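PDB 5JBD: inactive glucansucrase from Lactobacillus reuteri, which belongs to glycoside hydrolase family 70, whose members are built round a TIM barrel, and is an inactive relative of the glucansucrases. Local coordinates for residues G51-T56 with L876-I881; K90-Q95 with N158-T163; E350-R355 with G363-N368. One frame throughout, in Å; residues are numbered along the deposited sequence.

How the interactions relate
Starting from the N terminus, the chain passes through residues 51-56, whose partners at 876-881 lie almost at its far end, so interaction 1 closes a loop of some 820 residues that holds both other contacts. Interaction 2 comes next, closing a helical excursion between helices 90-101 and 151-162. It lies in the same outlying part as interaction 1: their centres are about 16 Å apart, and Thr56 CG2 packs on Ala161 CB at 4.0 Å. Interaction 3 follows in series, a tight closure between helices 343-354 and 364-367 beside the barrel, its centre about 62 Å from that of interaction 1 and across the centre of the chain.

Interaction 1. Residues G51-T56 with L876-I881; sequences GYLSYT and LLPTAI. With SO4 (sulfate ion), chain F.
Leu53 and Leu877 meet methyl to methyl, and apolar contact is all that joins the two segments directly. Leu53 CD1 lies 4.0 Å from Leu877 CD2, the two side chains crossing at about a right angle, and the same CD1 comes within 4.4 Å of Pro878 CD at the ring's corner next to the nitrogen. Leu53 carries its CG beside the backbone N and anti to the carbonyl carbon (chi1 -64°), turning the side chain toward 876-881, and with chi2 at -164° CD1 is the branch that meets both partners. Ile46 and Val855 also pack on Leu53, while Ile86 touches Pro878.

Polar bonding gathers beyond this buried patch. A single 3-10 turn begins after Pro878, whose carbonyl O accepts from Ile881 N at 3.2 Å. At the start of that turn Thr879 N donates to O2 of a sulfate, probably from the crystallisation liquor, at 3.2 Å and 157°; Ala858 N is a second donor to the ion.

Backbone bonds from Leu53 to Val855 and from Tyr55 to Leu853 extend the pairing of early chain with late chain. Such a meeting of the two chain ends in an outlying domain is characteristic of the U-shaped course of family 70 enzymes.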
loop_
_atom_site.group_PDB
_atom_site.type_symbol
_atom_site.label_atom_id
_atom_site.label_comp_id
_atom_site.label_asym_id
_atom_site.label_seq_id
_atom_site.Cartn_x
_atom_site.Cartn_y
_atom_site.Cartn_z
ATOM N N GLY A 51 -28.312 -16.078 -7.039
ATOM C CA GLY A 51 -29.001 -17.245 -7.642
ATOM C C GLY A 51 -28.211 -18.554 -7.627
ATOM O O GLY A 51 -28.800 -19.638 -7.689
ATOM N N TYR A 52 -26.882 -18.463 -7.546
ATOM C CA TYR A 52 -26.011 -19.640 -7.605
ATOM C C TYR A 52 -25.855 -20.245 -6.216
ATOM O O TYR A 52 -26.037 -19.555 -5.215
ATOM C CB TYR A 52 -24.644 -19.257 -8.227
ATOM C CG TYR A 52 -24.835 -18.717 -9.624
ATOM C CD1 TYR A 52 -25.006 -19.588 -10.704
ATOM C CD2 TYR A 52 -24.947 -17.344 -9.855
ATOM C CE1 TYR A 52 -25.245 -19.110 -11.978
ATOM C CE2 TYR A 52 -25.183 -16.853 -11.132
ATOM C CZ TYR A 52 -25.327 -17.740 -12.191
ATOM O OH TYR A 52 -25.564 -17.264 -13.453
ATOM N N LEU A 53 -25.506 -21.526 -6.173
ATOM C CA LEU A 53 -25.303 -22.255 -4.913
ATOM C C LEU A 53 -23.821 -22.511 -4.649
ATOM O O LEU A 53 -23.063 -22.765 -5.583
ATOM C CB LEU A 53 -26.031 -23.600 -4.952
ATOM C CG LEU A 53 -27.564 -23.615 -5.059
ATOM C CD1 LEU A 53 -28.077 -24.996 -4.683
ATOM C CD2 LEU A 53 -28.292 -22.528 -4.280
ATOM N N SER A 54 -23.435 -22.473 -3.372
ATOM C CA SER A 54 -22.098 -22.827 -2.923
ATOM C C SER A 54 -22.128 -24.122 -2.122
ATOM O O SER A 54 -22.968 -24.273 -1.240
ATOM C CB SER A 54 -21.527 -21.705 -2.048
ATOM O OG SER A 54 -20.314 -22.113 -1.446
ATOM N N TYR A 55 -21.187 -25.034 -2.371
ATOM C CA TYR A 55 -21.111 -26.284 -1.605
ATOM C C TYR A 55 -20.937 -26.088 -0.102
ATOM O O TYR A 55 -21.366 -26.926 0.664
ATOM C CB TYR A 55 -20.015 -27.219 -2.128
ATOM C CG TYR A 55 -20.387 -27.889 -3.423
ATOM C CD1 TYR A 55 -21.360 -28.898 -3.456
ATOM C CD2 TYR A 55 -19.775 -27.514 -4.626
ATOM C CE1 TYR A 55 -21.717 -29.509 -4.647
ATOM C CE2 TYR A 55 -20.123 -28.127 -5.822
ATOM C CZ TYR A 55 -21.088 -29.117 -5.827
ATOM O OH TYR A 55 -21.444 -29.706 -7.006
ATOM N N THR A 56 -20.319 -24.995 0.321
ATOM C CA THR A 56 -20.113 -24.721 1.749
ATOM C C THR A 56 -21.261 -23.943 2.404
ATOM O O THR A 56 -21.192 -23.641 3.587
ATOM C CB THR A 56 -18.768 -23.979 1.983
ATOM O OG1 THR A 56 -18.700 -22.815 1.145
ATOM C CG2 THR A 56 -17.618 -24.907 1.658
ATOM N N LEU A 876 -33.153 -24.572 -11.086
ATOM C CA LEU A 876 -32.565 -25.874 -11.400
ATOM C C LEU A 876 -31.701 -26.299 -10.215
ATOM O O LEU A 876 -30.654 -25.692 -9.980
ATOM C CB LEU A 876 -31.716 -25.772 -12.680
ATOM C CG LEU A 876 -30.995 -27.040 -13.162
ATOM C CD1 LEU A 876 -31.999 -28.115 -13.563
ATOM C CD2 LEU A 876 -30.030 -26.729 -14.306
ATOM N N LEU A 877 -32.141 -27.320 -9.474
ATOM C CA LEU A 877 -31.454 -27.753 -8.247
ATOM C C LEU A 877 -31.023 -29.219 -8.306
ATOM O O LEU A 877 -31.630 -30.024 -9.024
ATOM C CB LEU A 877 -32.351 -27.541 -7.031
ATOM C CG LEU A 877 -32.809 -26.099 -6.770
ATOM C CD1 LEU A 877 -33.779 -26.071 -5.610
ATOM C CD2 LEU A 877 -31.638 -25.162 -6.509
ATOM N N PRO A 878 -29.979 -29.585 -7.537
ATOM C CA PRO A 878 -29.584 -30.997 -7.465
ATOM C C PRO A 878 -30.731 -31.906 -7.041
ATOM O O PRO A 878 -31.565 -31.523 -6.209
ATOM C CB PRO A 878 -28.476 -31.007 -6.409
ATOM C CG PRO A 878 -27.918 -29.627 -6.449
ATOM C CD PRO A 878 -29.092 -28.731 -6.728
ATOM N N THR A 879 -30.772 -33.095 -7.627
ATOM C CA THR A 879 -31.837 -34.056 -7.366
ATOM C C THR A 879 -31.976 -34.466 -5.882
ATOM O O THR A 879 -33.080 -34.737 -5.414
ATOM C CB THR A 879 -31.639 -35.302 -8.254
ATOM O OG1 THR A 879 -32.761 -36.182 -8.105
ATOM C CG2 THR A 879 -30.336 -36.068 -7.931
ATOM N N ALA A 880 -30.865 -34.489 -5.149
ATOM C CA ALA A 880 -30.881 -34.834 -3.723
ATOM C C ALA A 880 -31.750 -33.909 -2.845
ATOM O O ALA A 880 -32.221 -34.330 -1.786
ATOM C CB ALA A 880 -29.454 -34.895 -3.178
ATOM N N ILE A 881 -31.967 -32.668 -3.286
ATOM C CA ILE A 881 -32.732 -31.670 -2.520
ATOM C C ILE A 881 -33.949 -31.078 -3.251
ATOM O O ILE A 881 -34.418 -30.017 -2.866
ATOM C CB ILE A 881 -31.802 -30.513 -2.036
ATOM C CG1 ILE A 881 -31.265 -29.664 -3.208
ATOM C CG2 ILE A 881 -30.637 -31.079 -1.231
ATOM C CD1 ILE A 881 -30.539 -28.401 -2.774
HETATM S S SO4 F . -27.698 -34.095 -9.928
HETATM O O1 SO4 F . -27.396 -35.515 -9.637
HETATM O O2 SO4 F . -29.142 -33.912 -10.203
HETATM O O3 SO4 F . -26.938 -33.675 -11.124
HETATM O O4 SO4 F . -27.321 -33.261 -8.769
#

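Interaction 2. Residues K90-Q95 with N158-T163; sequences KDVQAQ and NSFAAT
Phe160 pushes the outer end of its ring against the turn of helix 90-101 formed by Val92 and Gln95. With CG anti to the backbone N (chi1 170°), the ring of Phe160 reaches across from helix 151-162, and its CE1 stops 3.6 Å from Gln95 C. CB of Gln95 approaches this ring at its edge, in plane, 3.9 Å from Phe160 CE1. On the other partner, Val92 turns CG1 anti to its own N, bringing that methyl 4.0 Å from Phe160 CZ. Phe96 adds a T-shaped (edge-to-face) ring contact to Phe160.

Gln95 runs extended beyond CG toward the polar rim. There a water donates both to Gln95 OE1, at 2.7 Å, and to Thr163 OG1, at 2.8 Å, bridging the two segments, where no direct hydrogen bond does. The two ends of the bridge have further ties: Gln95 NE2 makes a weak bond to Asp91 OD1, one turn back, and Thr163 OG1 donates to Phe160 O at 2.7 Å, in the carbonyl plane and on a lone pair. Phe160 O also accepts from Thr163 N. This is helix-to-helix packing through one aromatic side chain, joining helices 90-101 and 151-162 in the largely helical outlying part of the chain.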
loop_
_atom_site.group_PDB
_atom_site.type_symbol
_atom_site.label_atom_id
_atom_site.label_comp_id
_atom_site.label_asym_id
_atom_site.label_seq_id
_atom_site.Cartn_x
_atom_site.Cartn_y
_atom_site.Cartn_z
ATOM N N LYS A 90 -18.396 -37.949 -7.262
ATOM C CA LYS A 90 -18.354 -39.201 -6.485
ATOM C C LYS A 90 -17.103 -39.261 -5.594
ATOM O O LYS A 90 -17.163 -39.721 -4.443
ATOM C CB LYS A 90 -18.368 -40.423 -7.413
ATOM C CG LYS A 90 -19.744 -40.909 -7.835
ATOM C CD LYS A 90 -19.640 -42.155 -8.688
ATOM C CE LYS A 90 -20.659 -42.202 -9.872
ATOM N NZ LYS A 90 -22.056 -41.818 -9.522
ATOM N N ASP A 91 -15.986 -38.793 -6.145
ATOM C CA ASP A 91 -14.711 -38.716 -5.429
ATOM C C ASP A 91 -14.879 -37.979 -4.088
ATOM O O ASP A 91 -14.543 -38.512 -3.035
ATOM C CB ASP A 91 -13.664 -38.018 -6.330
ATOM C CG ASP A 91 -12.271 -37.919 -5.695
ATOM O OD1 ASP A 91 -11.915 -38.746 -4.826
ATOM O OD2 ASP A 91 -11.522 -37.004 -6.096
ATOM N N VAL A 92 -15.431 -36.772 -4.152
ATOM C CA VAL A 92 -15.585 -35.906 -2.975
ATOM C C VAL A 92 -16.656 -36.451 -2.020
ATOM O O VAL A 92 -16.516 -36.341 -0.804
ATOM C CB VAL A 92 -15.859 -34.429 -3.390
ATOM C CG1 VAL A 92 -16.105 -33.533 -2.174
ATOM C CG2 VAL A 92 -14.685 -33.888 -4.211
ATOM N N GLN A 93 -17.699 -37.069 -2.569
ATOM C CA GLN A 93 -18.707 -37.747 -1.763
ATOM C C GLN A 93 -18.063 -38.826 -0.897
ATOM O O GLN A 93 -18.310 -38.900 0.312
ATOM C CB GLN A 93 -19.798 -38.352 -2.663
ATOM C CG GLN A 93 -20.934 -39.069 -1.928
ATOM C CD GLN A 93 -21.942 -39.710 -2.867
ATOM O OE1 GLN A 93 -21.667 -39.891 -4.039
ATOM N NE2 GLN A 93 -23.113 -40.054 -2.348
ATOM N N ALA A 94 -17.242 -39.667 -1.520
ATOM C CA ALA A 94 -16.547 -40.730 -0.792
ATOM C C ALA A 94 -15.590 -40.127 0.233
ATOM O O ALA A 94 -15.505 -40.635 1.350
ATOM C CB ALA A 94 -15.820 -41.666 -1.748
ATOM N N GLN A 95 -14.924 -39.022 -0.118
ATOM C CA GLN A 95 -14.076 -38.300 0.847
ATOM C C GLN A 95 -14.856 -37.760 2.042
ATOM O O GLN A 95 -14.397 -37.865 3.182
ATOM C CB GLN A 95 -13.335 -37.134 0.206
ATOM C CG GLN A 95 -12.202 -37.488 -0.746
ATOM C CD GLN A 95 -11.609 -36.237 -1.361
ATOM O OE1 GLN A 95 -11.160 -35.346 -0.648
ATOM N NE2 GLN A 95 -11.639 -36.145 -2.686
ATOM N N ASN A 158 -16.334 -27.141 7.773
ATOM C CA ASN A 158 -15.240 -26.223 7.414
ATOM C C ASN A 158 -13.889 -26.949 7.377
ATOM O O ASN A 158 -13.117 -26.758 6.446
ATOM C CB ASN A 158 -15.174 -25.026 8.369
ATOM C CG ASN A 158 -16.380 -24.103 8.248
ATOM O OD1 ASN A 158 -17.024 -24.024 7.204
ATOM N ND2 ASN A 158 -16.711 -23.422 9.343
ATOM N N SER A 159 -13.636 -27.812 8.359
ATOM C CA SER A 159 -12.415 -28.629 8.370
ATOM C C SER A 159 -12.361 -29.602 7.187
ATOM O O SER A 159 -11.325 -29.709 6.527
ATOM C CB SER A 159 -12.278 -29.384 9.688
ATOM O OG SER A 159 -12.277 -28.468 10.762
ATOM N N PHE A 160 -13.474 -30.278 6.891
ATOM C CA PHE A 160 -13.533 -31.139 5.701
ATOM C C PHE A 160 -13.274 -30.376 4.417
ATOM O O PHE A 160 -12.444 -30.800 3.600
ATOM C CB PHE A 160 -14.876 -31.866 5.558
ATOM C CG PHE A 160 -15.034 -32.557 4.225
ATOM C CD1 PHE A 160 -14.242 -33.654 3.906
ATOM C CD2 PHE A 160 -15.939 -32.091 3.274
ATOM C CE1 PHE A 160 -14.360 -34.290 2.677
ATOM C CE2 PHE A 160 -16.071 -32.726 2.045
ATOM C CZ PHE A 160 -15.279 -33.827 1.744
ATOM N N ALA A 161 -13.962 -29.246 4.245
ATOM C CA ALA A 161 -13.848 -28.469 3.002
ATOM C C ALA A 161 -12.417 -28.039 2.726
ATOM O O ALA A 161 -11.966 -28.099 1.591
ATOM C CB ALA A 161 -14.754 -27.258 3.033
ATOM N N ALA A 162 -11.694 -27.676 3.783
ATOM C CA ALA A 162 -10.263 -27.297 3.689
ATOM C C ALA A 162 -9.339 -28.402 3.155
ATOM O O ALA A 162 -8.252 -28.100 2.680
ATOM C CB ALA A 162 -9.757 -26.797 5.038
ATOM N N THR A 163 -9.763 -29.663 3.225
ATOM C CA THR A 163 -9.000 -30.789 2.655
ATOM C C THR A 163 -9.329 -31.102 1.182
ATOM O O THR A 163 -8.672 -31.937 0.577
ATOM C CB THR A 163 -9.198 -32.086 3.479
ATOM O OG1 THR A 163 -10.495 -32.652 3.211
ATOM C CG2 THR A 163 -9.033 -31.834 4.988
HETATM O O HOH W 1 -10.950 -35.116 2.077
#

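Interaction 3. Residues E350-R355 with G363-N368; sequences ENVLGR and GNLITN. With ACT (acetate ion), chain E.
In the connection between the neighbouring parallel barrel strands 340-341 and 385-388, the end of helix 343-354 packs against the short helix 364-367 through Val352, Asn364 and Leu365. Val352 divides its two branches between the partners. Val352 CG1, anti to the backbone N (chi1 172°), rests 4.1 Å from Leu365 CD1, while Val352 CG2 comes to 3.7 Å from Asn364 CB, the aliphatic root of a polar side chain. Leu353 adds a looser contact from its tip, CD1 to Leu365 CD1 at 4.4 Å. No hydrogen bond crosses between the segments. Met503 of strand 501-505 also touches Leu365, so the cluster reaches the antiparallel sheet beside the barrel.

Polar groups are held at the margins. Helix 343-354 widens into a pi-type turn at its end, after which Arg355 extends from CG to NE. One face of the Arg355 guanidinium has Asn351 ND2 3.3 Å above the plane, offset toward the rim. At its edge, near the plane, Arg355 NE donates almost straight to OXT of an acetate, 3.3 Å away at 168°, an ion probably left by the crystallisation liquor. At the end of the short helix, Thr367 OG1 donates to Asn368 OD1 at 2.8 Å, lying well above that amide's carbonyl plane. A barrel helix followed by one short extra helix, and by strand 375-376 of the antiparallel sheet, before barrel strand 385-388 is an elaborated beta-alpha-beta crossover of the TIM barrel.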
loop_
_atom_site.group_PDB
_atom_site.type_symbol
_atom_site.label_atom_id
_atom_site.label_comp_id
_atom_site.label_asym_id
_atom_site.label_seq_id
_atom_site.Cartn_x
_atom_site.Cartn_y
_atom_site.Cartn_z
ATOM N N GLU A 350 21.498 3.479 -1.522
ATOM C CA GLU A 350 21.681 2.136 -0.941
ATOM C C GLU A 350 22.822 1.340 -1.591
ATOM O O GLU A 350 23.601 0.675 -0.878
ATOM C CB GLU A 350 20.371 1.332 -0.949
ATOM C CG GLU A 350 19.274 1.967 -0.080
ATOM C CD GLU A 350 18.431 0.974 0.721
ATOM O OE1 GLU A 350 18.162 -0.140 0.224
ATOM O OE2 GLU A 350 18.004 1.342 1.845
ATOM N N ASN A 351 22.944 1.418 -2.923
ATOM C CA ASN A 351 23.980 0.664 -3.611
ATOM C C ASN A 351 25.372 1.257 -3.364
ATOM O O ASN A 351 26.351 0.521 -3.372
ATOM C CB ASN A 351 23.745 0.559 -5.139
ATOM C CG ASN A 351 22.465 -0.188 -5.526
ATOM O OD1 ASN A 351 21.970 -0.109 -6.680
ATOM N ND2 ASN A 351 21.942 -0.919 -4.602
ATOM N N VAL A 352 25.467 2.571 -3.148
ATOM C CA VAL A 352 26.768 3.246 -2.971
ATOM C C VAL A 352 27.207 3.278 -1.512
ATOM O O VAL A 352 28.373 3.011 -1.213
ATOM C CB VAL A 352 26.747 4.684 -3.531
ATOM C CG1 VAL A 352 28.015 5.464 -3.196
ATOM C CG2 VAL A 352 26.551 4.660 -5.037
ATOM N N LEU A 353 26.282 3.619 -0.619
ATOM C CA LEU A 353 26.582 3.842 0.791
ATOM C C LEU A 353 26.093 2.752 1.748
ATOM O O LEU A 353 26.690 2.547 2.796
ATOM C CB LEU A 353 25.994 5.189 1.228
ATOM C CG LEU A 353 26.540 6.437 0.526
ATOM C CD1 LEU A 353 25.722 7.670 0.875
ATOM C CD2 LEU A 353 27.999 6.655 0.872
ATOM N N GLY A 354 25.003 2.079 1.398
ATOM C CA GLY A 354 24.292 1.205 2.326
ATOM C C GLY A 354 24.663 -0.267 2.396
ATOM O O GLY A 354 24.339 -0.935 3.389
ATOM N N ARG A 355 25.311 -0.798 1.367
ATOM C CA ARG A 355 25.712 -2.208 1.366
ATOM C C ARG A 355 26.898 -2.447 2.305
ATOM O O ARG A 355 27.672 -1.522 2.603
ATOM C CB ARG A 355 26.111 -2.660 -0.030
ATOM C CG ARG A 355 24.988 -2.819 -1.028
ATOM C CD ARG A 355 25.578 -3.167 -2.392
ATOM N NE ARG A 355 24.551 -3.619 -3.313
ATOM C CZ ARG A 355 24.484 -3.354 -4.622
ATOM N NH1 ARG A 355 25.406 -2.619 -5.248
ATOM N NH2 ARG A 355 23.438 -3.831 -5.317
ATOM N N GLY A 363 30.911 8.153 -7.170
ATOM C CA GLY A 363 30.461 9.020 -8.263
ATOM C C GLY A 363 29.037 8.801 -8.762
ATOM O O GLY A 363 28.464 9.686 -9.408
ATOM N N ASN A 364 28.471 7.626 -8.499
ATOM C CA ASN A 364 27.065 7.363 -8.824
ATOM C C ASN A 364 26.096 8.339 -8.140
ATOM O O ASN A 364 25.039 8.605 -8.679
ATOM C CB ASN A 364 26.666 5.921 -8.496
ATOM C CG ASN A 364 27.260 4.904 -9.456
ATOM O OD1 ASN A 364 28.221 5.177 -10.166
ATOM N ND2 ASN A 364 26.695 3.700 -9.455
ATOM N N LEU A 365 26.455 8.883 -6.983
ATOM C CA LEU A 365 25.632 9.921 -6.325
ATOM C C LEU A 365 25.461 11.198 -7.172
ATOM O O LEU A 365 24.496 11.945 -7.000
ATOM C CB LEU A 365 26.228 10.293 -4.964
ATOM C CG LEU A 365 26.296 9.170 -3.917
ATOM C CD1 LEU A 365 27.252 9.503 -2.792
ATOM C CD2 LEU A 365 24.912 8.866 -3.370
ATOM N N ILE A 366 26.404 11.439 -8.080
ATOM C CA ILE A 366 26.384 12.596 -8.940
ATOM C C ILE A 366 25.423 12.385 -10.105
ATOM O O ILE A 366 24.641 13.278 -10.436
ATOM C CB ILE A 366 27.802 12.908 -9.503
ATOM C CG1 ILE A 366 28.804 13.131 -8.365
ATOM C CG2 ILE A 366 27.756 14.151 -10.392
ATOM C CD1 ILE A 366 30.264 13.192 -8.783
ATOM N N THR A 367 25.478 11.199 -10.709
ATOM C CA THR A 367 24.819 10.941 -11.990
ATOM C C THR A 367 23.534 10.090 -11.949
ATOM O O THR A 367 22.697 10.213 -12.842
ATOM C CB THR A 367 25.790 10.207 -12.922
ATOM O OG1 THR A 367 26.224 9.001 -12.291
ATOM C CG2 THR A 367 27.017 11.063 -13.210
ATOM N N ASN A 368 23.383 9.219 -10.943
ATOM C CA ASN A 368 22.343 8.167 -10.991
ATOM C C ASN A 368 21.111 8.566 -10.170
ATOM O O ASN A 368 20.805 8.003 -9.114
ATOM C CB ASN A 368 22.943 6.807 -10.616
ATOM C CG ASN A 368 24.000 6.337 -11.623
ATOM O OD1 ASN A 368 24.302 7.022 -12.607
ATOM N ND2 ASN A 368 24.550 5.159 -11.391
HETATM C C ACT E . 21.544 -6.400 -2.866
HETATM O O ACT E . 21.449 -6.587 -4.095
HETATM O OXT ACT E . 21.863 -5.288 -2.395
HETATM C CH3 ACT E . 21.272 -7.545 -1.934
#